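ABC-type phosphate transport system, periplasmic component (Lactobacillus brevis, PDB 4ECF) probably serves as the solute-binding protein of a PstSACB-type ABC transporter, binding phosphate outside the cytoplasmic membrane for import into the cell. Local coordinates at residues L101-G107 with L142-K148; E4-G10 with T32-G38; I204-E208 with M248-R252; T84-K89 with K180-L185. Where two conformers were deposited one is given. Residue numbers count along the deposited sequence, not the author numbering.

Contact 1: residues L101-G107 with L142-K148. With EDO (1,2-ethanediol), chain L.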
# COMPACT_ATOMS: atom_id res chain seq x y z
N LEU A 101 -16.38 8.04 -8.05
CA LEU A 101 -15.44 7.90 -6.94
C LEU A 101 -14.93 9.27 -6.47
O LEU A 101 -14.85 9.54 -5.25
CB LEU A 101 -14.29 6.99 -7.37
CG LEU A 101 -13.27 6.70 -6.27
CD1 LEU A 101 -13.80 5.75 -5.18
CD2 LEU A 101 -12.02 6.09 -6.87
N ILE A 102 -14.61 10.14 -7.41
CA ILE A 102 -14.09 11.47 -7.09
C ILE A 102 -15.17 12.26 -6.37
O ILE A 102 -14.93 12.87 -5.34
CB ILE A 102 -13.62 12.21 -8.33
CG1 ILE A 102 -12.31 11.62 -8.84
CG2 ILE A 102 -13.41 13.70 -8.04
CD1 ILE A 102 -11.92 12.01 -10.25
N LYS A 103 -16.37 12.20 -6.90
CA LYS A 103 -17.49 12.95 -6.32
C LYS A 103 -17.78 12.44 -4.92
O LYS A 103 -18.20 13.22 -4.08
CB LYS A 103 -18.74 12.89 -7.20
CG LYS A 103 -18.63 13.77 -8.45
CD LYS A 103 -19.92 13.68 -9.26
CE LYS A 103 -19.99 14.72 -10.34
NZ LYS A 103 -21.34 14.62 -10.96
N ILE A 104 -17.63 11.15 -4.67
CA ILE A 104 -17.82 10.64 -3.30
C ILE A 104 -16.76 11.16 -2.35
O ILE A 104 -17.07 11.65 -1.26
CB ILE A 104 -17.95 9.09 -3.28
CG1 ILE A 104 -19.31 8.72 -3.91
CG2 ILE A 104 -17.76 8.51 -1.86
CD1 ILE A 104 -19.55 7.24 -4.16
N PHE A 105 -15.50 11.03 -2.73
CA PHE A 105 -14.40 11.44 -1.83
C PHE A 105 -14.28 12.96 -1.64
O PHE A 105 -13.76 13.41 -0.61
CB PHE A 105 -13.08 10.79 -2.25
CG PHE A 105 -12.87 9.42 -1.62
CD1 PHE A 105 -12.29 9.31 -0.37
CD2 PHE A 105 -13.37 8.28 -2.21
CE1 PHE A 105 -12.13 8.06 0.24
CE2 PHE A 105 -13.23 7.03 -1.62
CZ PHE A 105 -12.62 6.93 -0.38
N THR A 106 -14.78 13.74 -2.60
CA THR A 106 -14.85 15.18 -2.43
C THR A 106 -16.09 15.67 -1.71
O THR A 106 -16.22 16.89 -1.45
CB THR A 106 -14.70 15.92 -3.76
OG1 THR A 106 -15.80 15.56 -4.58
CG2 THR A 106 -13.35 15.58 -4.41
N GLY A 107 -17.06 14.78 -1.45
CA GLY A 107 -18.29 15.18 -0.76
C GLY A 107 -19.41 15.70 -1.63
O GLY A 107 -20.42 16.20 -1.12
N LEU A 142 -8.09 9.19 -7.63
CA LEU A 142 -8.86 10.45 -7.57
C LEU A 142 -8.36 11.58 -8.50
O LEU A 142 -8.78 12.74 -8.34
CB LEU A 142 -8.97 10.94 -6.12
CG LEU A 142 -9.50 9.98 -5.05
CD1 LEU A 142 -9.59 10.70 -3.69
CD2 LEU A 142 -10.88 9.46 -5.39
N ALA A 143 -7.47 11.28 -9.45
CA ALA A 143 -6.97 12.31 -10.38
C ALA A 143 -6.47 13.57 -9.65
O ALA A 143 -6.72 14.71 -10.05
CB ALA A 143 -7.99 12.65 -11.46
N ASN A 144 -5.76 13.34 -8.55
CA ASN A 144 -5.19 14.38 -7.70
C ASN A 144 -6.19 15.27 -6.94
O ASN A 144 -5.80 16.28 -6.39
CB ASN A 144 -4.16 15.22 -8.47
CG ASN A 144 -2.99 14.40 -8.97
OD1 ASN A 144 -2.69 14.39 -10.17
ND2 ASN A 144 -2.33 13.73 -8.07
N HIS A 145 -7.46 14.88 -6.89
CA HIS A 145 -8.40 15.53 -5.98
C HIS A 145 -8.06 15.20 -4.53
O HIS A 145 -7.65 14.09 -4.20
CB HIS A 145 -9.82 15.12 -6.30
CG HIS A 145 -10.35 15.73 -7.55
ND1 HIS A 145 -11.10 16.87 -7.55
CD2 HIS A 145 -10.16 15.39 -8.90
CE1 HIS A 145 -11.42 17.19 -8.83
NE2 HIS A 145 -10.84 16.31 -9.65
N ARG A 146 -8.19 16.20 -3.68
CA ARG A 146 -8.07 16.05 -2.21
C ARG A 146 -9.37 15.57 -1.63
O ARG A 146 -10.45 15.98 -2.07
CB ARG A 146 -7.78 17.41 -1.55
CG ARG A 146 -6.43 18.02 -1.93
CD ARG A 146 -5.26 17.20 -1.40
NE ARG A 146 -4.96 16.06 -2.27
CZ ARG A 146 -4.07 16.05 -3.26
NH1 ARG A 146 -3.31 17.12 -3.55
NH2 ARG A 146 -3.92 14.95 -3.97
N SER A 147 -9.29 14.68 -0.64
CA SER A 147 -10.46 14.16 0.02
C SER A 147 -11.10 15.24 0.90
O SER A 147 -10.40 16.09 1.45
CB SER A 147 -10.06 12.94 0.87
OG SER A 147 -9.42 11.98 0.05
N LYS A 148 -12.42 15.20 0.98
CA LYS A 148 -13.19 15.86 2.00
C LYS A 148 -12.65 15.41 3.39
O LYS A 148 -12.31 14.26 3.56
CB LYS A 148 -14.65 15.39 1.81
CG LYS A 148 -15.68 15.96 2.80
CD LYS A 148 -17.04 15.30 2.60
CE LYS A 148 -18.02 15.48 3.75
NZ LYS A 148 -19.38 14.93 3.39
C1 EDO L . -7.90 8.72 -11.96
O1 EDO L . -6.72 9.23 -11.28
C2 EDO L . -7.78 8.87 -13.49
O2 EDO L . -8.62 9.90 -14.03
O HOH W 1 -20.37 16.76 1.59

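Contact 2: residues E4-G10 with T32-G38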
# COMPACT_ATOMS: atom_id res chain seq x y z
N GLU A 4 22.04 -11.45 16.01
CA GLU A 4 22.03 -10.25 15.19
C GLU A 4 20.59 -9.86 15.04
O GLU A 4 19.77 -10.67 14.61
CB GLU A 4 22.55 -10.50 13.77
CG GLU A 4 24.04 -10.62 13.56
CD GLU A 4 24.32 -10.91 12.09
OE1 GLU A 4 23.82 -11.92 11.58
OE2 GLU A 4 25.02 -10.12 11.43
N SER A 5 20.30 -8.59 15.32
CA SER A 5 18.97 -8.05 15.24
C SER A 5 18.94 -6.83 14.33
O SER A 5 19.88 -6.04 14.28
CB SER A 5 18.45 -7.62 16.61
OG SER A 5 18.45 -8.71 17.51
N ILE A 6 17.84 -6.68 13.61
CA ILE A 6 17.55 -5.45 12.84
C ILE A 6 16.05 -5.10 13.02
O ILE A 6 15.25 -5.95 13.39
CB ILE A 6 17.87 -5.55 11.33
CG1 ILE A 6 16.91 -6.58 10.65
CG2 ILE A 6 19.37 -5.80 11.09
CD1 ILE A 6 17.04 -6.65 9.10
N THR A 7 15.70 -3.85 12.71
CA THR A 7 14.35 -3.33 12.79
C THR A 7 13.97 -2.58 11.51
O THR A 7 14.72 -1.73 11.00
CB THR A 7 14.19 -2.46 14.01
OG1 THR A 7 14.47 -3.21 15.21
CG2 THR A 7 12.78 -1.88 14.13
N ALA A 8 12.81 -2.97 10.96
CA ALA A 8 12.19 -2.34 9.78
C ALA A 8 10.85 -1.77 10.21
O ALA A 8 10.07 -2.45 10.89
CB ALA A 8 11.98 -3.39 8.71
N VAL A 9 10.59 -0.51 9.87
CA VAL A 9 9.33 0.11 10.24
C VAL A 9 8.73 0.90 9.05
O VAL A 9 9.46 1.27 8.13
CB VAL A 9 9.44 1.07 11.43
CG1 VAL A 9 10.24 0.45 12.58
CG2 VAL A 9 10.01 2.41 11.01
N GLY A 10 7.42 1.12 9.09
CA GLY A 10 6.76 2.04 8.14
C GLY A 10 5.51 1.49 7.50
O GLY A 10 4.56 1.16 8.18
N THR A 32 19.32 -15.05 14.30
CA THR A 32 18.89 -13.80 13.69
C THR A 32 17.50 -13.37 14.20
O THR A 32 16.66 -14.18 14.47
CB THR A 32 18.92 -13.83 12.16
OG1 THR A 32 17.96 -14.75 11.64
CG2 THR A 32 20.34 -14.10 11.64
N PHE A 33 17.28 -12.06 14.23
CA PHE A 33 16.06 -11.46 14.74
C PHE A 33 15.70 -10.28 13.87
O PHE A 33 16.54 -9.43 13.61
CB PHE A 33 16.26 -10.96 16.17
CG PHE A 33 16.66 -12.04 17.13
CD1 PHE A 33 18.00 -12.39 17.25
CD2 PHE A 33 15.70 -12.76 17.84
CE1 PHE A 33 18.40 -13.43 18.10
CE2 PHE A 33 16.09 -13.79 18.70
CZ PHE A 33 17.43 -14.12 18.82
N ILE A 34 14.45 -10.25 13.38
CA ILE A 34 14.00 -9.16 12.54
C ILE A 34 12.70 -8.65 13.13
O ILE A 34 11.67 -9.34 13.12
CB ILE A 34 13.80 -9.62 11.06
CG1 ILE A 34 15.15 -10.17 10.52
CG2 ILE A 34 13.24 -8.48 10.20
CD1 ILE A 34 15.00 -10.80 9.15
N ASN A 35 12.74 -7.39 13.57
CA ASN A 35 11.62 -6.75 14.23
C ASN A 35 10.95 -5.86 13.22
O ASN A 35 11.61 -5.09 12.56
CB ASN A 35 12.14 -5.91 15.37
CG ASN A 35 12.85 -6.74 16.39
OD1 ASN A 35 12.23 -7.50 17.10
ND2 ASN A 35 14.18 -6.63 16.41
N VAL A 36 9.63 -5.98 13.08
CA VAL A 36 8.89 -5.23 12.05
C VAL A 36 7.80 -4.43 12.75
O VAL A 36 7.08 -4.95 13.63
CB VAL A 36 8.26 -6.18 11.01
CG1 VAL A 36 7.67 -5.39 9.87
CG2 VAL A 36 9.30 -7.16 10.46
N GLN A 37 7.71 -3.16 12.40
CA GLN A 37 6.62 -2.31 12.88
C GLN A 37 5.91 -1.65 11.72
O GLN A 37 6.44 -1.54 10.61
CB GLN A 37 7.15 -1.18 13.77
CG GLN A 37 7.93 -1.62 15.00
CD GLN A 37 8.55 -0.45 15.77
OE1 GLN A 37 8.19 0.73 15.59
NE2 GLN A 37 9.45 -0.78 16.68
N GLY A 38 4.70 -1.15 12.01
CA GLY A 38 3.96 -0.30 11.09
C GLY A 38 4.32 1.16 11.28
O GLY A 38 5.51 1.51 11.45
O HOH W 2 15.82 -7.96 18.50

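Contact 3: residues I204-E208 with M248-R252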
# COMPACT_ATOMS: atom_id res chain seq x y z
N ILE A 204 -4.33 1.96 -9.92
CA ILE A 204 -4.01 2.31 -8.51
C ILE A 204 -3.10 1.22 -7.90
O ILE A 204 -3.57 0.19 -7.43
CB ILE A 204 -5.28 2.52 -7.63
CG1 ILE A 204 -6.44 3.16 -8.40
CG2 ILE A 204 -4.86 3.32 -6.41
CD1 ILE A 204 -7.68 3.31 -7.52
N TRP A 205 -1.78 1.50 -7.91
CA TRP A 205 -0.76 0.56 -7.48
C TRP A 205 0.48 1.37 -7.26
O TRP A 205 0.62 2.50 -7.79
CB TRP A 205 -0.52 -0.58 -8.47
CG TRP A 205 -0.13 -0.16 -9.85
CD1 TRP A 205 -0.94 -0.06 -10.97
CD2 TRP A 205 1.21 0.10 -10.31
NE1 TRP A 205 -0.21 0.30 -12.07
CE2 TRP A 205 1.11 0.42 -11.74
CE3 TRP A 205 2.47 0.16 -9.69
CZ2 TRP A 205 2.22 0.72 -12.51
CZ3 TRP A 205 3.58 0.46 -10.50
CH2 TRP A 205 3.44 0.75 -11.87
N SER A 206 1.40 0.83 -6.47
CA SER A 206 2.71 1.47 -6.34
C SER A 206 3.81 0.42 -6.18
O SER A 206 3.53 -0.73 -5.89
CB SER A 206 2.77 2.45 -5.17
OG SER A 206 2.81 1.77 -3.92
N TYR A 207 5.06 0.88 -6.30
CA TYR A 207 6.20 0.05 -5.99
C TYR A 207 6.38 0.05 -4.47
O TYR A 207 6.07 1.03 -3.80
CB TYR A 207 7.49 0.56 -6.67
CG TYR A 207 7.41 0.55 -8.19
CD1 TYR A 207 7.55 -0.64 -8.92
CD2 TYR A 207 7.20 1.73 -8.88
CE1 TYR A 207 7.47 -0.63 -10.32
CE2 TYR A 207 7.11 1.74 -10.28
CZ TYR A 207 7.28 0.54 -10.99
OH TYR A 207 7.20 0.54 -12.39
N GLU A 208 6.81 -1.09 -3.96
CA GLU A 208 7.17 -1.28 -2.54
C GLU A 208 8.66 -1.21 -2.37
O GLU A 208 9.43 -1.88 -3.10
CB GLU A 208 6.68 -2.63 -2.04
CG GLU A 208 5.16 -2.79 -2.06
CD GLU A 208 4.44 -1.99 -1.00
OE1 GLU A 208 4.65 -0.75 -0.93
OE2 GLU A 208 3.67 -2.63 -0.26
N MSE A 248 5.33 -7.26 -14.02
CA MSE A 248 4.81 -6.02 -14.61
C MSE A 248 5.05 -5.96 -16.11
O MSE A 248 6.14 -6.32 -16.59
CB MSE A 248 5.42 -4.78 -13.91
CG MSE A 248 5.01 -4.58 -12.42
SE MSE A 248 3.15 -4.65 -12.02
CE MSE A 248 2.77 -3.00 -12.58
N LEU A 249 4.03 -5.54 -16.83
CA LEU A 249 4.08 -5.37 -18.28
C LEU A 249 4.14 -3.90 -18.63
O LEU A 249 4.06 -3.53 -19.81
CB LEU A 249 2.87 -6.05 -18.93
CG LEU A 249 2.84 -7.58 -18.78
CD1 LEU A 249 1.54 -8.11 -19.36
CD2 LEU A 249 3.99 -8.30 -19.49
N VAL A 250 4.23 -3.06 -17.59
CA VAL A 250 4.45 -1.63 -17.73
C VAL A 250 5.49 -1.20 -16.69
O VAL A 250 5.74 -1.91 -15.72
CB VAL A 250 3.17 -0.80 -17.54
CG1 VAL A 250 2.09 -1.21 -18.53
CG2 VAL A 250 2.64 -0.94 -16.13
N GLU A 251 6.07 -0.03 -16.92
CA GLU A 251 6.90 0.66 -15.92
C GLU A 251 6.35 2.08 -15.76
O GLU A 251 5.84 2.69 -16.73
CB GLU A 251 8.37 0.73 -16.36
CG GLU A 251 9.06 -0.62 -16.32
CD GLU A 251 10.43 -0.65 -16.99
OE1 GLU A 251 10.96 0.42 -17.39
OE2 GLU A 251 10.97 -1.77 -17.12
N ARG A 252 6.47 2.60 -14.55
CA ARG A 252 5.98 3.95 -14.26
C ARG A 252 7.07 4.84 -13.64
O ARG A 252 7.67 4.48 -12.64
CB ARG A 252 4.72 3.90 -13.36
CG ARG A 252 3.95 5.20 -13.36
CD ARG A 252 2.71 5.11 -12.47
NE ARG A 252 3.05 5.00 -11.04
CZ ARG A 252 2.32 4.37 -10.11
NH1 ARG A 252 1.21 3.73 -10.44
NH2 ARG A 252 2.73 4.34 -8.85
O HOH W 3 7.19 -1.70 -13.42

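Contact 4: residues T84-K89 with K180-L185. With EDO (1,2-ethanediol), chain K.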
# COMPACT_ATOMS: atom_id res chain seq x y z
N THR A 84 -7.09 -0.80 -3.57
CA THR A 84 -8.49 -0.86 -3.98
C THR A 84 -9.40 -0.11 -3.00
O THR A 84 -9.19 -0.14 -1.80
CB THR A 84 -9.00 -2.28 -4.14
OG1 THR A 84 -10.35 -2.26 -4.64
CG2 THR A 84 -8.98 -3.07 -2.85
N PRO A 85 -10.40 0.60 -3.54
CA PRO A 85 -11.48 1.04 -2.64
C PRO A 85 -12.17 -0.17 -2.04
O PRO A 85 -12.24 -1.26 -2.66
CB PRO A 85 -12.45 1.78 -3.56
CG PRO A 85 -11.85 1.83 -4.91
CD PRO A 85 -10.72 0.85 -4.96
N ILE A 86 -12.61 -0.01 -0.79
CA ILE A 86 -13.40 -1.00 -0.11
C ILE A 86 -14.60 -0.34 0.52
O ILE A 86 -14.54 0.80 0.93
CB ILE A 86 -12.60 -1.76 1.00
CG1 ILE A 86 -11.91 -0.80 1.99
CG2 ILE A 86 -11.54 -2.70 0.37
CD1 ILE A 86 -11.53 -1.47 3.31
N VAL A 87 -15.71 -1.07 0.54
CA VAL A 87 -16.93 -0.56 1.13
C VAL A 87 -17.53 -1.56 2.09
O VAL A 87 -17.27 -2.75 2.05
CB VAL A 87 -17.98 -0.20 0.06
CG1 VAL A 87 -17.46 0.90 -0.87
CG2 VAL A 87 -18.43 -1.42 -0.72
N ASN A 88 -18.37 -1.04 2.99
CA ASN A 88 -19.17 -1.87 3.85
C ASN A 88 -20.08 -2.72 2.95
O ASN A 88 -20.55 -2.25 1.92
CB ASN A 88 -19.98 -0.98 4.79
CG ASN A 88 -20.89 -1.78 5.71
OD1 ASN A 88 -22.03 -2.07 5.35
ND2 ASN A 88 -20.40 -2.11 6.89
N LYS A 89 -20.25 -3.98 3.30
CA LYS A 89 -20.94 -4.92 2.40
C LYS A 89 -22.42 -4.62 2.12
O LYS A 89 -23.00 -5.17 1.19
CB LYS A 89 -20.77 -6.35 2.94
CG LYS A 89 -19.36 -6.86 2.85
CD LYS A 89 -19.22 -8.34 3.21
CE LYS A 89 -19.73 -8.64 4.61
NZ LYS A 89 -19.60 -10.10 4.95
N LYS A 180 -13.33 -11.24 3.49
CA LYS A 180 -14.78 -11.41 3.47
C LYS A 180 -15.57 -10.40 4.29
O LYS A 180 -16.79 -10.29 4.13
CB LYS A 180 -15.16 -12.82 3.98
CG LYS A 180 -14.79 -13.96 3.04
CD LYS A 180 -15.31 -15.30 3.56
CE LYS A 180 -14.54 -15.80 4.77
NZ LYS A 180 -13.11 -16.11 4.45
N THR A 181 -14.90 -9.65 5.16
CA THR A 181 -15.60 -8.66 5.99
C THR A 181 -15.91 -7.35 5.23
O THR A 181 -16.72 -6.56 5.70
CB THR A 181 -14.80 -8.31 7.26
OG1 THR A 181 -13.59 -7.66 6.89
CG2 THR A 181 -14.47 -9.58 8.09
N VAL A 182 -15.26 -7.15 4.09
CA VAL A 182 -15.46 -5.94 3.26
C VAL A 182 -15.62 -6.30 1.78
O VAL A 182 -15.36 -7.44 1.37
CB VAL A 182 -14.31 -4.93 3.45
CG1 VAL A 182 -14.23 -4.47 4.91
CG2 VAL A 182 -12.98 -5.53 3.01
N GLN A 183 -16.04 -5.31 0.98
CA GLN A 183 -16.26 -5.48 -0.45
C GLN A 183 -15.33 -4.56 -1.22
O GLN A 183 -15.42 -3.35 -1.07
CB GLN A 183 -17.73 -5.20 -0.79
CG GLN A 183 -18.05 -5.01 -2.28
CD GLN A 183 -18.12 -6.33 -3.01
OE1 GLN A 183 -19.02 -7.11 -2.77
NE2 GLN A 183 -17.17 -6.58 -3.94
N ALA A 184 -14.42 -5.12 -2.02
CA ALA A 184 -13.60 -4.34 -2.96
C ALA A 184 -14.46 -3.88 -4.10
O ALA A 184 -15.26 -4.65 -4.65
CB ALA A 184 -12.42 -5.15 -3.53
N LEU A 185 -14.30 -2.64 -4.50
CA LEU A 185 -14.96 -2.14 -5.68
C LEU A 185 -14.15 -2.28 -6.95
O LEU A 185 -12.94 -1.98 -6.97
CB LEU A 185 -15.29 -0.64 -5.51
CG LEU A 185 -16.23 -0.24 -4.39
CD1 LEU A 185 -16.45 1.26 -4.35
CD2 LEU A 185 -17.57 -0.97 -4.42
C1 EDO K . -23.57 -2.65 9.25
O1 EDO K . -23.77 -2.42 7.84
C2 EDO K . -22.98 -4.03 9.49
O2 EDO K . -21.80 -4.19 8.69
O HOH W 4 -19.09 -4.98 5.75
O HOH W 5 -21.03 -6.89 -0.64

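Contact 1: residues L101-G107 with L142-K148
Leu142 pushes its isobutyl end against the helical residues 101-105: CD2 lies 3.8 Å from CG of Leu101, while CD1 lies 3.8 Å from CB of Phe105. Its CA-to-CB bond runs sideways to the helix, and the m,t rotamer is what carries the methyls inward. A type I' turn from Leu142 to His145, closed by the bond from His145 N to Leu142 O (2.9 Å), then brings the imidazole back over Ile102. There CG2 of Ile102 sits 3.7 Å from the ring centroid of His145 and only 11° off the ring normal, a CH-pi contact over the ring face. Further along, Lys148 N donates to Phe105 O (2.7 Å, 164°), tying the extended residues 146-148 to the C-terminal end of the helix. That end closes in a Schellman motif, with Gly107 at positive phi. A CB there would lie 2.7 Å from CD of Lys148, a clash, so the bare glycine leaves room for the lysine's aliphatic chain. One water links Gly107 O and Lys148 NZ, 2.8 Å from each. Helix 132-140 supports the same cluster: Phe137 meets the Phe105 ring edge to face and touches Leu101 and Leu142, and Glu138 forms a salt bridge with Arg146. Ile104 packs on Leu124 of strand 123-127 and Ile170 of strand 169-174, while Ser147 and Lys148 also touch strand 123-127, so helix end and loop both rest on the sheet.

Contact 2: residues E4-G10 with T32-G38
Glu4 opens a parallel ladder whose two strands run 4.6 Å apart at closest approach and 10° from exact alignment; its O accepts from Phe33 N (2.9 Å). Ser5 pairs with Phe33, its OG lying 3.4 Å from CB of Phe33, and a water joins OG of Ser5 (2.9 Å) to ND2 of Asn35 (3.0 Å). Ile6 binds on both sides of Ile34: its N donates to Phe33 O (3.0 Å) and its O accepts from Asn35 N (2.9 Å, 173°), with a weak second bond from Asn35 ND2. Its CG1 meets CG1 of Ile34 at 4.0 Å, on the sheet face where helices 15-28 and 218-228 pack. Thr7 faces the other way with Asn35, and its own N turns to Gln54. Ala8 repeats the pattern, N to Asn35 O and O from Gln37 N, both 2.9 Å. Val9 places CG1 3.7 Å from OE1 of Gln37, and Gly10 N ends the ladder on Gln37 O (3.2 Å) and, weakly, Gly38 O. Helix 15-28 links the strands as a beta-alpha-beta unit. Mid-ladder, Ile6, Ala8, Ile34 and Val36 offer the helices an apolar surface; the other face is mixed, Ser5, Thr7, Asn35 and Gln37 with Val9 and Phe33.

Contact 3: residues I204-E208 with M248-R252
Met248, a selenomethionine here, points toward residues 204-208 and lays its CE over the six-membered ring of Trp205, 3.8 Å from the centroid and 11° off the normal; SE follows at 5.2 Å from that centroid, a Met-aromatic contact. Val250 adds an apolar touch, its CG2 4.0 Å from CZ2 of Trp205, and its carbonyl O reaches a water (2.7 Å) that also contacts Tyr207 OH (2.5 Å). Strand 250-252, which begins here, pairs antiparallel with strand 258-260 in a separate two-stranded sheet near the C-terminus. It crosses strand 205-208 at 78°, with the axes 9.3 Å apart, so side chains, not a shared ladder, join this hairpin to the large mixed sheet of the periplasmic-binding-protein fold. Glu251 brings its CA to 3.5 Å from Tyr207 OH; its CA-to-CB bond points away, yet CB still comes to 4.1 Å from that OH. Arg252 makes the most extensive contact. Its backbone N donates to Tyr207 OH (3.1 Å, 160°), and NH1 and NH2 both donate to Trp205 O at 3.0 Å. The guanidinium lies nearly flat on the indole, planes at 24° and centres 4.0 Å apart, with CZ 4.1 Å from the six-membered ring centroid. Trp205 is thus held between the cation and the Met248 methyl on its opposite face. The indole NE1 binds Asn200, the Tyr207 ring makes a cation-pi contact with Arg77, and Phe140 gives the Arg252 cation a second aromatic partner.

Contact 4: residues T84-K89 with K180-L185
The end of the long strand 73-87 meets the short strand 183-187 antiparallel, and their side chains fit together above and below the ladder. Val87 and Gln183 form the hydrogen-bonded pair (Val87 N to Gln183 O, 2.8 Å; Gln183 N to Val87 O, 3.0 Å), while Ile86 and Ala184 form the non-hydrogen-bonded pair, their CA atoms only 4.4 Å apart. Leu185 N to Pro85 O (3.1 Å, 164°) extends the zipper. On the face of Val87, the Leu185 side chain fills a hollow beside the strand: CD1 lies 3.6 Å from CG1 of Val87 and 4.1 Å from CB of Pro85. On the face of Ile86, CG2 of Ile86 meets CG2 of Val182 at 4.1 Å, and the small Ala184 lets Thr84 OG1 come to 3.7 Å from its CB. Beyond the strand end Lys89 reaches across the other segment, its CG 3.9 Å from the carbonyl C of Val182 and its NZ bonded to Lys180 O (2.9 Å). Waters bridge Lys89 N to Thr181 O and Lys89 O to Gln183 OE1. Ile86 and Val182 are covered by Val163 of helix 156-165, while Val87 and Leu185 pack on Ile170 of strand 169-174, which also pairs with strand 73-87 along its other edge.

Overall arrangement
Contact 2 comes first along the chain; contact 4 then spans residues 84-185 and encloses contact 1, and contact 3 follows, joining strand 205-213 to a C-terminal strand. Contacts 1 and 2 lie on opposite sides of the chain's centre, their centres about 36 Å apart; contacts 2 and 4 also oppose each other, at about 31 Å between centres. Contact 3 stands between, about 22 Å from contacts 1 and 4 and 26 Å from contact 2, centre to centre. Contacts 2, 3 and 4 reach one mixed sheet, in which strands 205-213 and 73-87 are neighbours. These two strands probably run between the lobes, consistent with the two-lobed fold of periplasmic binding proteins.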